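Local atomic coordinates of ParM protein (Staphylococcus aureus, PDB entry 3JS6), a protein that probably assembles into actin-like filaments that drive the segregation of plasmid DNA. Residues V4-A8 with G18-D22; S29-T35 with T76-T80; T83-Y87 with E124-K129. All coordinates share one frame; numbering follows the deposited sequence.

Contact 1 (V4-A8 with G18-D22); sequences VYVMA and GKIND
Ala8 and Lys19 pair backbone to backbone in the first beta hairpin of the actin-like N-terminal fold, where strands 4-11 and 15-20 run antiparallel. Both bonds of this hydrogen-bonded pair are sound: Ala8 N reaches Lys19 O at 3.0 Å with a nearly straight N-H...O angle of 171°, and Lys19 N returns to Ala8 O at 2.9 Å in the carbonyl plane. Toward Val6 and Asn21 the strands part, and water takes over. One water donates to Val6 O (2.6 Å) and accepts from Asn21 N; a second accepts from Val6 N and donates to Asn21 OD1, so each polar backbone atom of Val6 is satisfied through a bridge. Lys19 NZ bonds to Asn21 O and forms a salt bridge with Glu331 of helix 325-342, while Tyr5 OH is held by Glu109. On the face of Met7 and Ile20, which helix 90-104 covers, the two side chains lie alongside each other. With CG1 anti to the backbone N (chi1 -179°), Ile20 extends CD1 to 4.0 Å from Tyr5 CB and 4.1 Å from selenomethionine Met7 CG. The Asn21 amide, its plane 71° from the Tyr5 ring, brings ND2 to 3.6 Å from Tyr5 CD2.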
loop_
_atom_site.group_PDB
_atom_site.type_symbol
_atom_site.label_atom_id
_atom_site.label_comp_id
_atom_site.label_asym_id
_atom_site.label_seq_id
_atom_site.Cartn_x
_atom_site.Cartn_y
_atom_site.Cartn_z
ATOM N N VAL A 4 9.328 -22.604 0.749
ATOM C CA VAL A 4 8.530 -21.467 1.218
ATOM C C VAL A 4 8.777 -20.138 0.491
ATOM O O VAL A 4 9.911 -19.729 0.275
ATOM C CB VAL A 4 8.750 -21.272 2.719
ATOM C CG1 VAL A 4 7.864 -20.170 3.243
ATOM C CG2 VAL A 4 8.486 -22.594 3.468
ATOM N N TYR A 5 7.693 -19.471 0.122
ATOM C CA TYR A 5 7.754 -18.188 -0.583
ATOM C C TYR A 5 7.324 -17.043 0.318
ATOM O O TYR A 5 6.628 -17.260 1.299
ATOM C CB TYR A 5 6.830 -18.213 -1.788
ATOM C CG TYR A 5 7.227 -19.208 -2.828
ATOM C CD1 TYR A 5 6.555 -20.429 -2.949
ATOM C CD2 TYR A 5 8.285 -18.946 -3.690
ATOM C CE1 TYR A 5 6.933 -21.355 -3.911
ATOM C CE2 TYR A 5 8.669 -19.866 -4.648
ATOM C CZ TYR A 5 7.992 -21.066 -4.755
ATOM O OH TYR A 5 8.393 -21.993 -5.701
ATOM N N VAL A 6 7.716 -15.817 -0.023
ATOM C CA VAL A 6 7.336 -14.687 0.797
ATOM C C VAL A 6 6.326 -13.810 0.059
ATOM O O VAL A 6 6.597 -13.351 -1.043
ATOM C CB VAL A 6 8.579 -13.844 1.184
ATOM C CG1 VAL A 6 8.155 -12.527 1.832
ATOM C CG2 VAL A 6 9.451 -14.640 2.179
HETATM N N MSE A 7 5.153 -13.625 0.652
HETATM C CA MSE A 7 4.120 -12.764 0.067
HETATM C C MSE A 7 4.122 -11.466 0.856
HETATM O O MSE A 7 4.005 -11.498 2.084
HETATM C CB MSE A 7 2.724 -13.353 0.199
HETATM C CG MSE A 7 2.381 -14.539 -0.703
HETATM SE SE MSE A 7 0.474 -15.029 -0.416
HETATM C CE MSE A 7 0.252 -16.291 -1.833
ATOM N N ALA A 8 4.240 -10.334 0.154
ATOM C CA ALA A 8 4.215 -9.034 0.796
ATOM C C ALA A 8 2.952 -8.370 0.254
ATOM O O ALA A 8 2.739 -8.328 -0.954
ATOM C CB ALA A 8 5.427 -8.229 0.433
ATOM N N GLY A 18 0.776 -5.857 -4.090
ATOM C CA GLY A 18 1.242 -7.183 -3.751
ATOM C C GLY A 18 2.551 -7.532 -4.438
ATOM O O GLY A 18 2.840 -7.069 -5.538
ATOM N N LYS A 19 3.368 -8.357 -3.791
ATOM C CA LYS A 19 4.621 -8.750 -4.431
ATOM C C LYS A 19 5.025 -10.145 -3.972
ATOM O O LYS A 19 4.891 -10.478 -2.797
ATOM C CB LYS A 19 5.726 -7.734 -4.098
ATOM C CG LYS A 19 7.075 -7.982 -4.772
ATOM C CD LYS A 19 8.066 -6.860 -4.470
ATOM C CE LYS A 19 9.363 -7.041 -5.274
ATOM N NZ LYS A 19 10.205 -8.149 -4.737
ATOM N N ILE A 20 5.472 -10.967 -4.913
ATOM C CA ILE A 20 5.966 -12.297 -4.592
ATOM C C ILE A 20 7.098 -12.522 -5.581
ATOM O O ILE A 20 6.921 -12.351 -6.780
ATOM C CB ILE A 20 4.857 -13.410 -4.690
ATOM C CG1 ILE A 20 5.478 -14.770 -4.312
ATOM C CG2 ILE A 20 4.222 -13.442 -6.068
ATOM C CD1 ILE A 20 4.467 -15.865 -4.006
ATOM N N ASN A 21 8.276 -12.881 -5.064
ATOM C CA ASN A 21 9.441 -13.063 -5.906
ATOM C C ASN A 21 9.603 -11.781 -6.743
ATOM O O ASN A 21 9.617 -10.682 -6.181
ATOM C CB ASN A 21 9.273 -14.319 -6.772
ATOM C CG ASN A 21 9.113 -15.594 -5.919
ATOM O OD1 ASN A 21 9.744 -15.740 -4.872
ATOM N ND2 ASN A 21 8.283 -16.517 -6.379
ATOM N N ASP A 22 9.711 -11.894 -8.063
ATOM C CA ASP A 22 9.876 -10.703 -8.896
ATOM C C ASP A 22 8.566 -10.225 -9.504
ATOM O O ASP A 22 8.557 -9.370 -10.379
ATOM C CB ASP A 22 10.881 -10.990 -10.009
ATOM C CG ASP A 22 12.249 -11.369 -9.461
ATOM O OD1 ASP A 22 12.785 -10.607 -8.629
ATOM O OD2 ASP A 22 12.785 -12.424 -9.854
HETATM O O HOH W 1 8.829 -12.596 -2.248
HETATM O O HOH W 2 9.604 -15.636 -2.059
#

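Contact 2 (S29-T35 with T76-T80); sequences SRIGRKT and TGKDT
Ile31 and Lys78 form the hydrogen-bonded pair at the middle of this contact, in which the short strand 78-79 runs antiparallel to strand 23-33 of the large N-terminal sheet. Ile31 N to Lys78 O and Lys78 N to Ile31 O both measure 2.9 Å; the first lies in the carbonyl plane, whereas the second donor is tilted 32° from it. Next along, Arg30 and Asp79 are a non-hydrogen-bonded pair, with Arg30 CA 3.1 Å from Lys78 O in a CA-H...O contact.

The closely packed part is at Thr80, a buried residue. Its N bonds to Ser29 O at 3.0 Å, and its CG2 meets Ile31 CG2 at 3.9 Å, the two side chains crossing at about a right angle against helix 90-104, whose Leu95 touches both Ser29 and Thr80. At the other end the backbones no longer pair, and a side chain substitutes: chi1 of 61° sets Thr76 OG1 between its own N and carbonyl carbon, where it accepts from Arg33 N at 2.7 Å and 174°; it is also hydrogen-bonded to Thr74 OG1. Beyond it, Thr35 only brushes Thr76.

On the exposed face of Arg30 and Asp79, Arg30 bends at chi3 and lays its guanidinium over the Lys78 backbone. NH2 forms a salt bridge with Asp71, tying the strand to helix 70-73; NH1 forms another with Asp79 OD2, whose position is less certain. Backbone bonds thus fix the register, while the arginine's charge is probably partly balanced.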
loop_
_atom_site.group_PDB
_atom_site.type_symbol
_atom_site.label_atom_id
_atom_site.label_comp_id
_atom_site.label_asym_id
_atom_site.label_seq_id
_atom_site.Cartn_x
_atom_site.Cartn_y
_atom_site.Cartn_z
ATOM N N SER A 29 -8.799 -1.095 -4.697
ATOM C CA SER A 29 -9.418 -1.889 -3.647
ATOM C C SER A 29 -10.930 -1.987 -3.904
ATOM O O SER A 29 -11.726 -1.387 -3.199
ATOM C CB SER A 29 -9.120 -1.229 -2.294
ATOM O OG SER A 29 -9.773 -1.894 -1.236
ATOM N N ARG A 30 -11.294 -2.738 -4.941
ATOM C CA ARG A 30 -12.680 -2.933 -5.374
ATOM C C ARG A 30 -12.813 -4.399 -5.707
ATOM O O ARG A 30 -11.859 -5.025 -6.132
ATOM C CB ARG A 30 -12.984 -2.152 -6.673
ATOM C CG ARG A 30 -13.042 -0.641 -6.542
ATOM C CD ARG A 30 -13.120 0.036 -7.922
ATOM N NE ARG A 30 -14.323 -0.317 -8.683
ATOM C CZ ARG A 30 -15.559 0.026 -8.332
ATOM N NH1 ARG A 30 -15.765 0.723 -7.218
ATOM N NH2 ARG A 30 -16.583 -0.294 -9.109
ATOM N N ILE A 31 -14.000 -4.948 -5.534
ATOM C CA ILE A 31 -14.209 -6.350 -5.842
ATOM C C ILE A 31 -15.588 -6.529 -6.481
ATOM O O ILE A 31 -16.494 -5.734 -6.245
ATOM C CB ILE A 31 -14.077 -7.195 -4.555
ATOM C CG1 ILE A 31 -13.934 -8.669 -4.903
ATOM C CG2 ILE A 31 -15.275 -6.963 -3.637
ATOM C CD1 ILE A 31 -13.441 -9.503 -3.733
ATOM N N GLY A 32 -15.727 -7.552 -7.310
ATOM C CA GLY A 32 -17.002 -7.824 -7.951
ATOM C C GLY A 32 -17.356 -9.300 -7.855
ATOM O O GLY A 32 -16.709 -10.087 -7.140
ATOM N N ARG A 33 -18.377 -9.695 -8.599
ATOM C CA ARG A 33 -18.817 -11.076 -8.587
ATOM C C ARG A 33 -19.440 -11.347 -9.924
ATOM O O ARG A 33 -20.163 -10.497 -10.450
ATOM C CB ARG A 33 -19.863 -11.286 -7.484
ATOM C CG ARG A 33 -20.575 -12.606 -7.606
ATOM C CD ARG A 33 -21.398 -12.930 -6.368
ATOM N NE ARG A 33 -22.305 -14.045 -6.631
ATOM C CZ ARG A 33 -22.976 -14.696 -5.692
ATOM N NH1 ARG A 33 -22.840 -14.351 -4.419
ATOM N NH2 ARG A 33 -23.788 -15.685 -6.030
ATOM N N LYS A 34 -19.163 -12.504 -10.504
ATOM C CA LYS A 34 -19.773 -12.750 -11.789
ATOM C C LYS A 34 -21.060 -13.512 -11.581
ATOM O O LYS A 34 -21.063 -14.639 -11.087
ATOM C CB LYS A 34 -18.825 -13.484 -12.746
ATOM C CG LYS A 34 -18.422 -14.867 -12.353
ATOM C CD LYS A 34 -17.621 -15.521 -13.470
ATOM C CE LYS A 34 -18.414 -15.610 -14.767
ATOM N NZ LYS A 34 -17.638 -16.255 -15.871
ATOM N N THR A 35 -22.159 -12.853 -11.936
ATOM C CA THR A 35 -23.491 -13.414 -11.804
ATOM C C THR A 35 -24.117 -13.587 -13.177
ATOM O O THR A 35 -23.743 -12.893 -14.126
ATOM C CB THR A 35 -24.375 -12.502 -10.957
ATOM O OG1 THR A 35 -24.305 -11.167 -11.471
ATOM C CG2 THR A 35 -23.911 -12.521 -9.500
ATOM N N THR A 76 -20.877 -5.397 -11.246
ATOM C CA THR A 76 -20.915 -5.701 -9.768
ATOM C C THR A 76 -19.782 -5.058 -8.963
ATOM O O THR A 76 -19.793 -5.159 -7.743
ATOM C CB THR A 76 -20.902 -7.233 -9.501
ATOM O OG1 THR A 76 -19.687 -7.794 -10.032
ATOM C CG2 THR A 76 -22.099 -7.896 -10.148
ATOM N N GLY A 77 -18.832 -4.407 -9.602
ATOM C CA GLY A 77 -17.704 -3.781 -8.920
ATOM C C GLY A 77 -18.133 -2.832 -7.806
ATOM O O GLY A 77 -18.997 -1.971 -8.017
ATOM N N LYS A 78 -17.515 -2.997 -6.643
ATOM C CA LYS A 78 -17.807 -2.133 -5.504
ATOM C C LYS A 78 -16.535 -1.909 -4.681
ATOM O O LYS A 78 -15.683 -2.788 -4.627
ATOM C CB LYS A 78 -18.894 -2.781 -4.657
ATOM C CG LYS A 78 -19.146 -2.048 -3.364
ATOM C CD LYS A 78 -20.093 -2.817 -2.454
ATOM C CE LYS A 78 -21.502 -2.891 -3.025
ATOM N NZ LYS A 78 -22.452 -3.521 -2.065
ATOM N N ASP A 79 -16.395 -0.751 -4.064
ATOM C CA ASP A 79 -15.215 -0.488 -3.236
ATOM C C ASP A 79 -15.300 -1.379 -1.996
ATOM O O ASP A 79 -16.381 -1.631 -1.502
ATOM C CB ASP A 79 -15.176 0.989 -2.815
ATOM C CG ASP A 79 -14.813 1.920 -3.967
ATOM O OD1 ASP A 79 -15.125 3.120 -3.887
ATOM O OD2 ASP A 79 -14.205 1.456 -4.949
ATOM N N THR A 80 -14.169 -1.872 -1.502
ATOM C CA THR A 80 -14.182 -2.719 -0.308
ATOM C C THR A 80 -14.163 -1.878 0.967
ATOM O O THR A 80 -13.689 -0.751 0.966
ATOM C CB THR A 80 -12.954 -3.661 -0.255
ATOM O OG1 THR A 80 -11.766 -2.878 -0.348
ATOM C CG2 THR A 80 -12.989 -4.675 -1.438
HETATM O O HOH W 3 -11.942 0.981 -1.520
#

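Contact 3 (T83-Y87 with E124-K129)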
loop_
_atom_site.group_PDB
_atom_site.type_symbol
_atom_site.label_atom_id
_atom_site.label_comp_id
_atom_site.label_asym_id
_atom_site.label_seq_id
_atom_site.Cartn_x
_atom_site.Cartn_y
_atom_site.Cartn_z
ATOM N N THR A 83 -13.126 0.921 6.754
ATOM C CA THR A 83 -13.226 1.404 8.128
ATOM C C THR A 83 -12.287 0.606 9.014
ATOM O O THR A 83 -11.773 -0.435 8.605
ATOM C CB THR A 83 -14.659 1.262 8.695
ATOM O OG1 THR A 83 -15.208 -0.010 8.322
ATOM C CG2 THR A 83 -15.549 2.384 8.173
ATOM N N ASN A 84 -12.077 1.103 10.227
ATOM C CA ASN A 84 -11.204 0.465 11.212
ATOM C C ASN A 84 -11.707 -0.935 11.560
ATOM O O ASN A 84 -11.010 -1.713 12.205
ATOM C CB ASN A 84 -11.184 1.300 12.490
ATOM C CG ASN A 84 -12.544 1.343 13.163
ATOM O OD1 ASN A 84 -13.534 1.771 12.562
ATOM N ND2 ASN A 84 -12.606 0.886 14.410
ATOM N N ASP A 85 -12.940 -1.227 11.167
ATOM C CA ASP A 85 -13.535 -2.525 11.428
ATOM C C ASP A 85 -13.656 -3.320 10.126
ATOM O O ASP A 85 -14.412 -4.286 10.040
ATOM C CB ASP A 85 -14.911 -2.341 12.062
ATOM C CG ASP A 85 -15.764 -1.357 11.300
ATOM O OD1 ASP A 85 -16.151 -1.666 10.157
ATOM O OD2 ASP A 85 -16.034 -0.260 11.838
ATOM N N ARG A 86 -12.898 -2.912 9.118
ATOM C CA ARG A 86 -12.924 -3.595 7.824
ATOM C C ARG A 86 -12.586 -5.073 7.986
ATOM O O ARG A 86 -12.996 -5.908 7.172
ATOM C CB ARG A 86 -11.909 -2.952 6.873
ATOM C CG ARG A 86 -10.478 -3.031 7.389
ATOM C CD ARG A 86 -9.487 -2.333 6.468
ATOM N NE ARG A 86 -8.122 -2.437 6.987
ATOM C CZ ARG A 86 -7.016 -2.185 6.285
ATOM N NH1 ARG A 86 -7.092 -1.808 5.010
ATOM N NH2 ARG A 86 -5.827 -2.310 6.868
ATOM N N TYR A 87 -11.864 -5.397 9.055
ATOM C CA TYR A 87 -11.437 -6.798 9.275
ATOM C C TYR A 87 -12.610 -7.766 9.431
ATOM O O TYR A 87 -12.460 -8.957 9.189
ATOM C CB TYR A 87 -10.452 -6.909 10.482
ATOM C CG TYR A 87 -9.323 -5.939 10.251
ATOM C CD1 TYR A 87 -9.277 -4.723 10.945
ATOM C CD2 TYR A 87 -8.322 -6.220 9.340
ATOM C CE1 TYR A 87 -8.282 -3.809 10.729
ATOM C CE2 TYR A 87 -7.323 -5.282 9.078
ATOM C CZ TYR A 87 -7.321 -4.075 9.773
ATOM O OH TYR A 87 -6.350 -3.131 9.509
ATOM N N GLU A 124 -3.743 0.960 15.106
ATOM C CA GLU A 124 -4.426 -0.293 15.433
ATOM C C GLU A 124 -3.439 -1.424 15.675
ATOM O O GLU A 124 -3.816 -2.521 16.093
ATOM C CB GLU A 124 -5.411 -0.689 14.327
ATOM C CG GLU A 124 -5.267 0.078 13.033
ATOM C CD GLU A 124 -6.338 -0.293 12.012
ATOM O OE1 GLU A 124 -6.409 -1.479 11.625
ATOM O OE2 GLU A 124 -7.107 0.601 11.599
ATOM N N ILE A 125 -2.169 -1.114 15.448
ATOM C CA ILE A 125 -1.062 -2.059 15.568
ATOM C C ILE A 125 -0.728 -2.544 16.979
ATOM O O ILE A 125 0.372 -2.324 17.477
ATOM C CB ILE A 125 0.215 -1.448 14.916
ATOM C CG1 ILE A 125 1.284 -2.521 14.730
ATOM C CG2 ILE A 125 0.748 -0.310 15.771
ATOM C CD1 ILE A 125 0.895 -3.583 13.743
ATOM N N GLY A 126 -1.673 -3.235 17.607
ATOM C CA GLY A 126 -1.458 -3.756 18.944
ATOM C C GLY A 126 -2.794 -4.031 19.601
ATOM O O GLY A 126 -2.875 -4.682 20.639
ATOM N N THR A 127 -3.852 -3.528 18.978
ATOM C CA THR A 127 -5.199 -3.691 19.486
ATOM C C THR A 127 -5.774 -5.042 19.095
ATOM O O THR A 127 -5.052 -5.937 18.645
ATOM C CB THR A 127 -6.129 -2.611 18.921
ATOM O OG1 THR A 127 -6.465 -2.938 17.569
ATOM C CG2 THR A 127 -5.444 -1.249 18.949
ATOM N N ASP A 128 -7.087 -5.171 19.271
ATOM C CA ASP A 128 -7.804 -6.391 18.933
ATOM C C ASP A 128 -7.916 -6.509 17.413
ATOM O O ASP A 128 -8.241 -7.571 16.886
ATOM C CB ASP A 128 -9.205 -6.368 19.546
ATOM C CG ASP A 128 -10.047 -5.220 19.027
ATOM O OD1 ASP A 128 -9.625 -4.050 19.183
ATOM O OD2 ASP A 128 -11.132 -5.488 18.463
ATOM N N LYS A 129 -7.672 -5.401 16.720
ATOM C CA LYS A 129 -7.720 -5.383 15.262
ATOM C C LYS A 129 -6.582 -6.247 14.729
ATOM O O LYS A 129 -6.771 -7.032 13.812
ATOM C CB LYS A 129 -7.585 -3.951 14.745
ATOM C CG LYS A 129 -8.910 -3.219 14.506
ATOM C CD LYS A 129 -9.975 -3.602 15.507
ATOM C CE LYS A 129 -11.290 -2.878 15.217
ATOM N NZ LYS A 129 -11.155 -1.405 15.371
#
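Tyr87 OH is gripped by Glu124 from the other segment and by its own neighbour Arg86: it donates to Glu124 OE1 at 2.7 Å and accepts from Arg86 NH2 at 2.8 Å, with a weak, longer bond from Arg86 NE. The acceptor Glu124 OE1 is met on the syn side, 28° out of the carboxylate plane, and it lies at the ring's edge, with ring and carboxylate planes 75° apart. Arg86 NH2 has the hydroxyl exactly in its guanidinium plane, and Arg86 CG sits over the ring's centre, so the arginine wraps from face to hydroxyl. Donation from the guanidinium would be expected to polarise the phenol and strengthen its bond to the carboxylate.

These residues join the type I turn Thr83-Arg86, which precedes helix 90-104, to the start of helix 128-137 in the actin-like N-terminal domain. Thr127 is the N-cap of that second helix: its OG1 accepts from Lys129 N at 2.9 Å and donates to Glu124 O, which also receives Gly126 N and Thr127 N. The Tyr87 ring also meets the rings of Phe92 and Phe133.

Lys129 crosses Tyr87 at about a right angle, CG 3.9 Å from ring atom CE1. Bends at chi2 (35°) and chi4 then carry the chain past the turn, its CE 3.2 Å from Asn84 O and its NZ weakly bonded to the same carbonyl oxygen.

How the contacts relate
Contact 1 is largely buried and contact 2 lies at the surface, yet both belong to one sheet, in which strands 15-20 and 23-33 are neighbours; their centres are 24 Å apart and they do not touch. Helix 90-104 meets residues of all three contacts. Contact 3 adds no strand pairing: it joins a turn to a helix start, and its segment 83-87 follows shortly after 76-80 of contact 2. The chemistry changes accordingly. Main-chain bonds set the register in contacts 1 and 2, with waters replacing them where contact 1 opens and a threonine hydroxyl standing in for a backbone acceptor at one end of contact 2. In partly buried contact 3, a phenol-carboxylate bond and the packing of a lysine chain make the join.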